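Local coordinates for fibronectin type III domain-containing protein (Simiduia agarivorans, PDB 6P2K), which probably hydrolyses the backbone of xyloglucan-like beta-glucans as a family 74 glycoside hydrolase built on seven-bladed beta-propellers, at residues V170-N184 and P209-L223. Numbering follows the deposited sequence.
Sequences VFDQSNANTVYLGSN and PWNKGIALSPNGQVL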
ATOM      1  N   VAL B 170      30.459 -22.369 -54.823  1.00 52.12           N
ATOM      2  CA  VAL B 170      29.270 -21.995 -55.579  1.00 53.90           C
ATOM      3  C   VAL B 170      29.478 -22.303 -57.057  1.00 58.65           C
ATOM      4  O   VAL B 170      30.478 -21.882 -57.652  1.00 59.69           O
ATOM      5  CB  VAL B 170      28.915 -20.509 -55.376  1.00 55.33           C
ATOM      6  CG1 VAL B 170      30.125 -19.625 -55.643  1.00 57.10           C
ATOM      7  CG2 VAL B 170      27.740 -20.114 -56.261  1.00 55.13           C
ATOM      8  N   PHE B 171      28.529 -23.027 -57.645  1.00 58.79           N
ATOM      9  CA  PHE B 171      28.535 -23.330 -59.067  1.00 60.49           C
ATOM     10  C   PHE B 171      27.916 -22.189 -59.873  1.00 61.22           C
ATOM     11  O   PHE B 171      27.197 -21.334 -59.348  1.00 61.93           O
ATOM     12  CB  PHE B 171      27.760 -24.618 -59.350  1.00 57.19           C
ATOM     13  CG  PHE B 171      28.523 -25.870 -59.043  1.00 55.89           C
ATOM     14  CD1 PHE B 171      28.653 -26.315 -57.739  1.00 51.52           C
ATOM     15  CD2 PHE B 171      29.095 -26.615 -60.063  1.00 57.96           C
ATOM     16  CE1 PHE B 171      29.350 -27.475 -57.455  1.00 51.44           C
ATOM     17  CE2 PHE B 171      29.792 -27.775 -59.786  1.00 56.95           C
ATOM     18  CZ  PHE B 171      29.920 -28.206 -58.480  1.00 54.47           C
ATOM     19  N   ASP B 172      28.202 -22.196 -61.174  1.00 60.56           N
ATOM     20  CA  ASP B 172      27.563 -21.298 -62.129  1.00 60.35           C
ATOM     21  C   ASP B 172      26.325 -22.005 -62.671  1.00 59.09           C
ATOM     22  O   ASP B 172      26.437 -23.004 -63.387  1.00 60.36           O
ATOM     23  CB  ASP B 172      28.535 -20.923 -63.248  1.00 66.26           C
ATOM     24  CG  ASP B 172      27.910 -20.021 -64.311  1.00 68.58           C
ATOM     25  OD1 ASP B 172      26.702 -19.717 -64.231  1.00 67.70           O
ATOM     26  OD2 ASP B 172      28.641 -19.597 -65.231  1.00 73.35           O
ATOM     27  N   GLN B 173      25.145 -21.478 -62.339  1.00 58.13           N
ATOM     28  CA  GLN B 173      23.901 -22.113 -62.761  1.00 61.89           C
ATOM     29  C   GLN B 173      23.749 -22.151 -64.276  1.00 65.12           C
ATOM     30  O   GLN B 173      23.001 -22.991 -64.788  1.00 65.78           O
ATOM     31  CB  GLN B 173      22.702 -21.388 -62.143  1.00 62.64           C
ATOM     32  CG  GLN B 173      22.645 -21.446 -60.624  1.00 61.91           C
ATOM     33  CD  GLN B 173      22.427 -22.849 -60.100  1.00 60.87           C
ATOM     34  OE1 GLN B 173      21.528 -23.558 -60.551  1.00 64.78           O
ATOM     35  NE2 GLN B 173      23.253 -23.261 -59.145  1.00 55.01           N
ATOM     36  N   SER B 174      24.437 -21.271 -65.002  1.00 68.05           N
ATOM     37  CA  SER B 174      24.291 -21.185 -66.451  1.00 73.30           C
ATOM     38  C   SER B 174      25.320 -22.012 -67.216  1.00 75.82           C
ATOM     39  O   SER B 174      25.200 -22.138 -68.440  1.00 78.42           O
ATOM     40  CB  SER B 174      24.366 -19.719 -66.895  1.00 76.26           C
ATOM     41  OG  SER B 174      23.090 -19.103 -66.824  1.00 77.87           O
ATOM     42  N   ASN B 175      26.329 -22.557 -66.536  1.00 75.45           N
ATOM     43  CA  ASN B 175      27.207 -23.570 -67.128  1.00 80.56           C
ATOM     44  C   ASN B 175      27.825 -24.349 -65.976  1.00 75.16           C
ATOM     45  O   ASN B 175      28.721 -23.840 -65.293  1.00 72.04           O
ATOM     46  CB  ASN B 175      28.276 -22.947 -68.016  1.00 89.72           C
ATOM     47  CG  ASN B 175      29.114 -23.994 -68.731  1.00 97.13           C
ATOM     48  OD1 ASN B 175      28.666 -25.115 -68.969  1.00100.13           O
ATOM     49  ND2 ASN B 175      30.340 -23.625 -69.084  1.00100.20           N
ATOM     50  N   ALA B 176      27.367 -25.587 -65.790  1.00 72.72           N
ATOM     51  CA  ALA B 176      27.553 -26.314 -64.539  1.00 71.03           C
ATOM     52  C   ALA B 176      28.994 -26.718 -64.259  1.00 72.44           C
ATOM     53  O   ALA B 176      29.288 -27.117 -63.128  1.00 72.10           O
ATOM     54  CB  ALA B 176      26.660 -27.554 -64.537  1.00 70.90           C
ATOM     55  N   ASN B 177      29.892 -26.642 -65.235  1.00 75.88           N
ATOM     56  CA  ASN B 177      31.279 -27.016 -64.994  1.00 76.55           C
ATOM     57  C   ASN B 177      32.124 -25.852 -64.496  1.00 70.37           C
ATOM     58  O   ASN B 177      33.326 -26.024 -64.274  1.00 71.49           O
ATOM     59  CB  ASN B 177      31.887 -27.618 -66.264  1.00 82.37           C
ATOM     60  CG  ASN B 177      31.247 -28.943 -66.632  1.00 84.87           C
ATOM     61  OD1 ASN B 177      31.609 -29.993 -66.100  1.00 86.42           O
ATOM     62  ND2 ASN B 177      30.297 -28.900 -67.559  1.00 85.31           N
ATOM     63  N   THR B 178      31.519 -24.687 -64.297  1.00 68.69           N
ATOM     64  CA  THR B 178      32.166 -23.526 -63.703  1.00 67.69           C
ATOM     65  C   THR B 178      31.806 -23.479 -62.221  1.00 65.16           C
ATOM     66  O   THR B 178      30.641 -23.656 -61.865  1.00 65.32           O
ATOM     67  CB  THR B 178      31.713 -22.241 -64.396  1.00 73.19           C
ATOM     68  OG1 THR B 178      31.954 -22.357 -65.801  1.00 77.63           O
ATOM     69  CG2 THR B 178      32.460 -21.034 -63.822  1.00 67.85           C
ATOM     70  N   VAL B 179      32.798 -23.257 -61.361  1.00 62.77           N
ATOM     71  CA  VAL B 179      32.553 -23.192 -59.918  1.00 61.17           C
ATOM     72  C   VAL B 179      33.724 -22.479 -59.245  1.00 59.30           C
ATOM     73  O   VAL B 179      34.885 -22.660 -59.626  1.00 61.72           O
ATOM     74  CB  VAL B 179      32.328 -24.607 -59.333  1.00 58.54           C
ATOM     75  CG1 VAL B 179      33.401 -25.581 -59.824  1.00 61.89           C
ATOM     76  CG2 VAL B 179      32.268 -24.574 -57.815  1.00 54.64           C
ATOM     77  N   TYR B 180      33.404 -21.656 -58.240  1.00 56.36           N
ATOM     78  CA  TYR B 180      34.375 -20.928 -57.435  1.00 60.67           C
ATOM     79  C   TYR B 180      34.322 -21.385 -55.981  1.00 57.83           C
ATOM     80  O   TYR B 180      33.300 -21.876 -55.495  1.00 50.85           O
ATOM     81  CB  TYR B 180      34.128 -19.414 -57.456  1.00 59.93           C
ATOM     82  CG  TYR B 180      34.096 -18.768 -58.816  1.00 63.00           C
ATOM     83  CD1 TYR B 180      33.035 -18.980 -59.683  1.00 62.95           C
ATOM     84  CD2 TYR B 180      35.115 -17.916 -59.220  1.00 65.64           C
ATOM     85  CE1 TYR B 180      32.999 -18.383 -60.918  1.00 66.03           C
ATOM     86  CE2 TYR B 180      35.088 -17.310 -60.455  1.00 69.05           C
ATOM     87  CZ  TYR B 180      34.027 -17.548 -61.302  1.00 67.99           C
ATOM     88  OH  TYR B 180      33.994 -16.946 -62.536  1.00 67.42           O
ATOM     89  N   LEU B 181      35.435 -21.185 -55.279  1.00 57.59           N
ATOM     90  CA  LEU B 181      35.478 -21.342 -53.835  1.00 51.01           C
ATOM     91  C   LEU B 181      36.072 -20.091 -53.205  1.00 53.16           C
ATOM     92  O   LEU B 181      36.937 -19.429 -53.787  1.00 55.25           O
ATOM     93  CB  LEU B 181      36.284 -22.584 -53.403  1.00 54.19           C
ATOM     94  CG  LEU B 181      37.802 -22.649 -53.596  1.00 56.65           C
ATOM     95  CD1 LEU B 181      38.574 -22.042 -52.424  1.00 56.06           C
ATOM     96  CD2 LEU B 181      38.203 -24.096 -53.800  1.00 56.03           C
ATOM     97  N   GLY B 182      35.593 -19.776 -52.006  1.00 49.99           N
ATOM     98  CA  GLY B 182      36.096 -18.649 -51.251  1.00 48.87           C
ATOM     99  C   GLY B 182      36.788 -19.098 -49.982  1.00 49.19           C
ATOM    100  O   GLY B 182      36.191 -19.791 -49.157  1.00 48.70           O
ATOM    101  N   SER B 183      38.048 -18.711 -49.813  1.00 48.71           N
ATOM    102  CA  SER B 183      38.864 -19.276 -48.752  1.00 51.66           C
ATOM    103  C   SER B 183      39.755 -18.196 -48.157  1.00 49.59           C
ATOM    104  O   SER B 183      39.874 -17.092 -48.689  1.00 50.49           O
ATOM    105  CB  SER B 183      39.713 -20.444 -49.270  1.00 52.19           C
ATOM    106  OG  SER B 183      40.704 -20.807 -48.329  1.00 52.92           O
ATOM    107  N   ASN B 184      40.376 -18.529 -47.025  1.00 49.40           N
ATOM    108  CA  ASN B 184      41.471 -17.706 -46.534  1.00 50.97           C
ATOM    109  C   ASN B 184      42.674 -17.770 -47.467  1.00 60.41           C
ATOM    110  O   ASN B 184      43.565 -16.920 -47.376  1.00 63.89           O
ATOM    111  CB  ASN B 184      41.872 -18.130 -45.119  1.00 52.89           C
ATOM    112  CG  ASN B 184      40.859 -17.700 -44.068  1.00 53.90           C
ATOM    113  OD1 ASN B 184      40.262 -16.625 -44.160  1.00 54.90           O
ATOM    114  ND2 ASN B 184      40.658 -18.546 -43.062  1.00 50.66           N
ATOM    115  N   PRO B 209      44.216 -10.295 -47.908  1.00 66.10           N
ATOM    116  CA  PRO B 209      44.219 -11.420 -48.855  1.00 60.40           C
ATOM    117  C   PRO B 209      43.092 -12.411 -48.628  1.00 62.32           C
ATOM    118  O   PRO B 209      42.705 -13.109 -49.574  1.00 57.73           O
ATOM    119  CB  PRO B 209      45.587 -12.081 -48.616  1.00 63.11           C
ATOM    120  CG  PRO B 209      46.303 -11.210 -47.592  1.00 63.70           C
ATOM    121  CD  PRO B 209      45.246 -10.451 -46.873  1.00 60.51           C
ATOM    122  N   TRP B 210      42.549 -12.494 -47.418  1.00 59.12           N
ATOM    123  CA  TRP B 210      41.632 -13.569 -47.065  1.00 56.29           C
ATOM    124  C   TRP B 210      40.208 -13.232 -47.486  1.00 49.90           C
ATOM    125  O   TRP B 210      39.674 -12.181 -47.121  1.00 48.60           O
ATOM    126  CB  TRP B 210      41.682 -13.834 -45.562  1.00 50.58           C
ATOM    127  CG  TRP B 210      42.990 -14.389 -45.103  1.00 60.33           C
ATOM    128  CD1 TRP B 210      44.127 -14.528 -45.843  1.00 61.40           C
ATOM    129  CD2 TRP B 210      43.302 -14.875 -43.793  1.00 62.62           C
ATOM    130  NE1 TRP B 210      45.126 -15.078 -45.080  1.00 63.42           N
ATOM    131  CE2 TRP B 210      44.647 -15.300 -43.816  1.00 64.21           C
ATOM    132  CE3 TRP B 210      42.576 -14.996 -42.603  1.00 61.32           C
ATOM    133  CZ2 TRP B 210      45.281 -15.832 -42.697  1.00 65.19           C
ATOM    134  CZ3 TRP B 210      43.208 -15.527 -41.492  1.00 62.76           C
ATOM    135  CH2 TRP B 210      44.547 -15.938 -41.547  1.00 63.96           C
ATOM    136  N   ASN B 211      39.596 -14.129 -48.252  1.00 49.72           N
ATOM    137  CA  ASN B 211      38.189 -14.004 -48.599  1.00 49.92           C
ATOM    138  C   ASN B 211      37.334 -14.694 -47.546  1.00 46.83           C
ATOM    139  O   ASN B 211      37.644 -15.806 -47.107  1.00 44.79           O
ATOM    140  CB  ASN B 211      37.902 -14.609 -49.972  1.00 50.58           C
ATOM    141  CG  ASN B 211      36.418 -14.711 -50.256  1.00 51.18           C
ATOM    142  OD1 ASN B 211      35.830 -15.788 -50.178  1.00 47.87           O
ATOM    143  ND2 ASN B 211      35.800 -13.580 -50.568  1.00 53.90           N
ATOM    144  N   LYS B 212      36.255 -14.026 -47.143  1.00 42.33           N
ATOM    145  CA  LYS B 212      35.340 -14.541 -46.131  1.00 39.69           C
ATOM    146  C   LYS B 212      34.001 -14.936 -46.745  1.00 46.19           C
ATOM    147  O   LYS B 212      32.936 -14.662 -46.191  1.00 42.86           O
ATOM    148  CB  LYS B 212      35.138 -13.519 -45.016  1.00 38.32           C
ATOM    149  CG  LYS B 212      36.418 -13.158 -44.281  1.00 41.50           C
ATOM    150  CD  LYS B 212      37.054 -14.391 -43.651  1.00 40.74           C
ATOM    151  CE  LYS B 212      38.314 -14.036 -42.874  1.00 43.32           C
ATOM    152  NZ  LYS B 212      38.827 -15.192 -42.089  1.00 41.81           N
ATOM    153  N   GLY B 213      34.043 -15.588 -47.890  1.00 46.52           N
ATOM    154  CA  GLY B 213      32.838 -16.034 -48.555  1.00 42.06           C
ATOM    155  C   GLY B 213      32.634 -15.336 -49.883  1.00 43.74           C
ATOM    156  O   GLY B 213      33.028 -14.183 -50.078  1.00 41.18           O
ATOM    157  N   ILE B 214      32.012 -16.052 -50.820  1.00 40.80           N
ATOM    158  CA  ILE B 214      31.725 -15.517 -52.141  1.00 42.42           C
ATOM    159  C   ILE B 214      30.274 -15.801 -52.489  1.00 50.37           C
ATOM    160  O   ILE B 214      29.628 -16.683 -51.917  1.00 49.57           O
ATOM    161  CB  ILE B 214      32.633 -16.104 -53.237  1.00 50.85           C
ATOM    162  CG1 ILE B 214      32.471 -17.621 -53.280  1.00 45.29           C
ATOM    163  CG2 ILE B 214      34.077 -15.704 -53.003  1.00 47.08           C
ATOM    164  CD1 ILE B 214      33.481 -18.300 -54.136  1.00 49.24           C
ATOM    165  N   ALA B 215      29.775 -15.044 -53.460  1.00 46.74           N
ATOM    166  CA  ALA B 215      28.454 -15.256 -54.022  1.00 45.48           C
ATOM    167  C   ALA B 215      28.527 -15.036 -55.523  1.00 48.77           C
ATOM    168  O   ALA B 215      29.265 -14.167 -55.995  1.00 50.69           O
ATOM    169  CB  ALA B 215      27.415 -14.320 -53.393  1.00 43.51           C
ATOM    170  N   LEU B 216      27.766 -15.830 -56.265  1.00 44.98           N
ATOM    171  CA  LEU B 216      27.761 -15.770 -57.718  1.00 47.81           C
ATOM    172  C   LEU B 216      26.331 -15.594 -58.196  1.00 51.31           C
ATOM    173  O   LEU B 216      25.428 -16.303 -57.739  1.00 50.32           O
ATOM    174  CB  LEU B 216      28.375 -17.033 -58.318  1.00 50.50           C
ATOM    175  CG  LEU B 216      28.278 -17.221 -59.829  1.00 54.71           C
ATOM    176  CD1 LEU B 216      29.040 -16.125 -60.536  1.00 55.39           C
ATOM    177  CD2 LEU B 216      28.826 -18.582 -60.210  1.00 54.55           C
ATOM    178  N   SER B 217      26.127 -14.643 -59.102  1.00 50.76           N
ATOM    179  CA  SER B 217      24.805 -14.425 -59.661  1.00 55.30           C
ATOM    180  C   SER B 217      24.379 -15.640 -60.485  1.00 56.28           C
ATOM    181  O   SER B 217      25.214 -16.288 -61.123  1.00 56.54           O
ATOM    182  CB  SER B 217      24.795 -13.170 -60.530  1.00 63.12           C
ATOM    183  OG  SER B 217      23.571 -13.040 -61.230  1.00 68.26           O
ATOM    184  N   PRO B 218      23.084 -15.973 -60.477  1.00 56.38           N
ATOM    185  CA  PRO B 218      22.616 -17.170 -61.201  1.00 57.62           C
ATOM    186  C   PRO B 218      23.038 -17.233 -62.658  1.00 61.06           C
ATOM    187  O   PRO B 218      23.253 -18.334 -63.181  1.00 56.38           O
ATOM    188  CB  PRO B 218      21.093 -17.073 -61.061  1.00 55.16           C
ATOM    189  CG  PRO B 218      20.899 -16.386 -59.755  1.00 46.88           C
ATOM    190  CD  PRO B 218      22.027 -15.391 -59.632  1.00 47.18           C
ATOM    191  N   ASN B 219      23.167 -16.098 -63.337  1.00 61.61           N
ATOM    192  CA  ASN B 219      23.632 -16.127 -64.715  1.00 66.46           C
ATOM    193  C   ASN B 219      25.147 -16.291 -64.811  1.00 68.46           C
ATOM    194  O   ASN B 219      25.694 -16.279 -65.921  1.00 65.16           O
ATOM    195  CB  ASN B 219      23.160 -14.874 -65.464  1.00 61.88           C
ATOM    196  CG  ASN B 219      23.684 -13.581 -64.861  1.00 60.69           C
ATOM    197  OD1 ASN B 219      24.560 -13.584 -63.998  1.00 61.19           O
ATOM    198  ND2 ASN B 219      23.145 -12.458 -65.328  1.00 62.10           N
ATOM    199  N   GLY B 220      25.826 -16.452 -63.673  1.00 65.10           N
ATOM    200  CA  GLY B 220      27.256 -16.682 -63.632  1.00 64.45           C
ATOM    201  C   GLY B 220      28.121 -15.492 -63.973  1.00 64.22           C
ATOM    202  O   GLY B 220      29.344 -15.644 -64.068  1.00 67.24           O
ATOM    203  N   GLN B 221      27.537 -14.298 -64.109  1.00 64.08           N
ATOM    204  CA  GLN B 221      28.239 -13.182 -64.727  1.00 69.90           C
ATOM    205  C   GLN B 221      28.742 -12.135 -63.737  1.00 67.07           C
ATOM    206  O   GLN B 221      29.566 -11.297 -64.118  1.00 64.71           O
ATOM    207  CB  GLN B 221      27.335 -12.545 -65.793  1.00 77.77           C
ATOM    208  CG  GLN B 221      26.984 -13.571 -66.851  1.00 86.84           C
ATOM    209  CD  GLN B 221      25.776 -13.231 -67.728  1.00 91.20           C
ATOM    210  OE1 GLN B 221      24.883 -14.053 -67.891  1.00 95.63           O
ATOM    211  NE2 GLN B 221      25.789 -12.056 -68.354  1.00 89.50           N
ATOM    212  N   VAL B 222      28.342 -12.195 -62.466  1.00 59.09           N
ATOM    213  CA  VAL B 222      28.852 -11.282 -61.444  1.00 57.36           C
ATOM    214  C   VAL B 222      29.197 -12.069 -60.187  1.00 54.79           C
ATOM    215  O   VAL B 222      28.465 -12.983 -59.794  1.00 57.51           O
ATOM    216  CB  VAL B 222      27.852 -10.152 -61.120  1.00 57.96           C
ATOM    217  CG1 VAL B 222      28.521  -9.118 -60.242  1.00 55.79           C
ATOM    218  CG2 VAL B 222      27.357  -9.491 -62.401  1.00 60.80           C
ATOM    219  N   LEU B 223      30.310 -11.697 -59.556  1.00 54.78           N
ATOM    220  CA  LEU B 223      30.805 -12.330 -58.340  1.00 55.27           C
ATOM    221  C   LEU B 223      30.922 -11.286 -57.237  1.00 52.84           C
ATOM    222  O   LEU B 223      31.472 -10.202 -57.459  1.00 52.99           O
ATOM    223  CB  LEU B 223      32.162 -12.995 -58.592  1.00 58.93           C
ATOM    224  CG  LEU B 223      32.869 -13.713 -57.438  1.00 58.75           C
ATOM    225  CD1 LEU B 223      32.225 -15.061 -57.162  1.00 57.95           C
ATOM    226  CD2 LEU B 223      34.358 -13.878 -57.736  1.00 61.66           C
TER
HETATM  227  O   HOH W   1      30.395 -17.982 -64.498  1.00 46.79           O
HETATM  228  O   HOH W   2      25.019 -19.314 -60.798  1.00 44.99           O
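Ile214, Val170 and Leu216 form the apolar centre where two successive four-stranded propeller blades pack face to face, in the N-terminal half of this glycoside hydrolase part of a longer protein. Ile214 CG1 lies 3.9 Å from Val170 CG1, and Leu216 CB meets Val170 CG2 at 3.8 Å. Ile214 CD1 runs on to Tyr180 CB (3.6 Å), while Leu223 CD1 sits over one face of the Tyr180 ring. Gly182 leaves room for Asn211, whose side chain closes back on Gly213 through an Asx turn and an ND2 bond to Gly213 O. At the turns following strands 166-171 and 210-216, water 1 bridges Asp172 OD2 and Gly220 O.

Toward the opposite end, Asn211 N donates to Ser183 O (3.0 Å), and Asn184 CB makes a CH-pi contact over the five-membered ring of Trp210. With CG anti to the carbonyl carbon (chi1 -74°), the Asn184 amide directs OD1 to Lys212 NZ, which meets it on an in-plane lone pair at 2.9 Å. Asp163 and Tyr167 take ND2, and Tyr167 OH also binds Lys212. Replacing Trp210 by an alanine would probably open a gap under Asn184 CB, although the amide's bonds could persist. Thus apolar packing makes most of the join, while two direct hydrogen bonds probably help hold the register at one end.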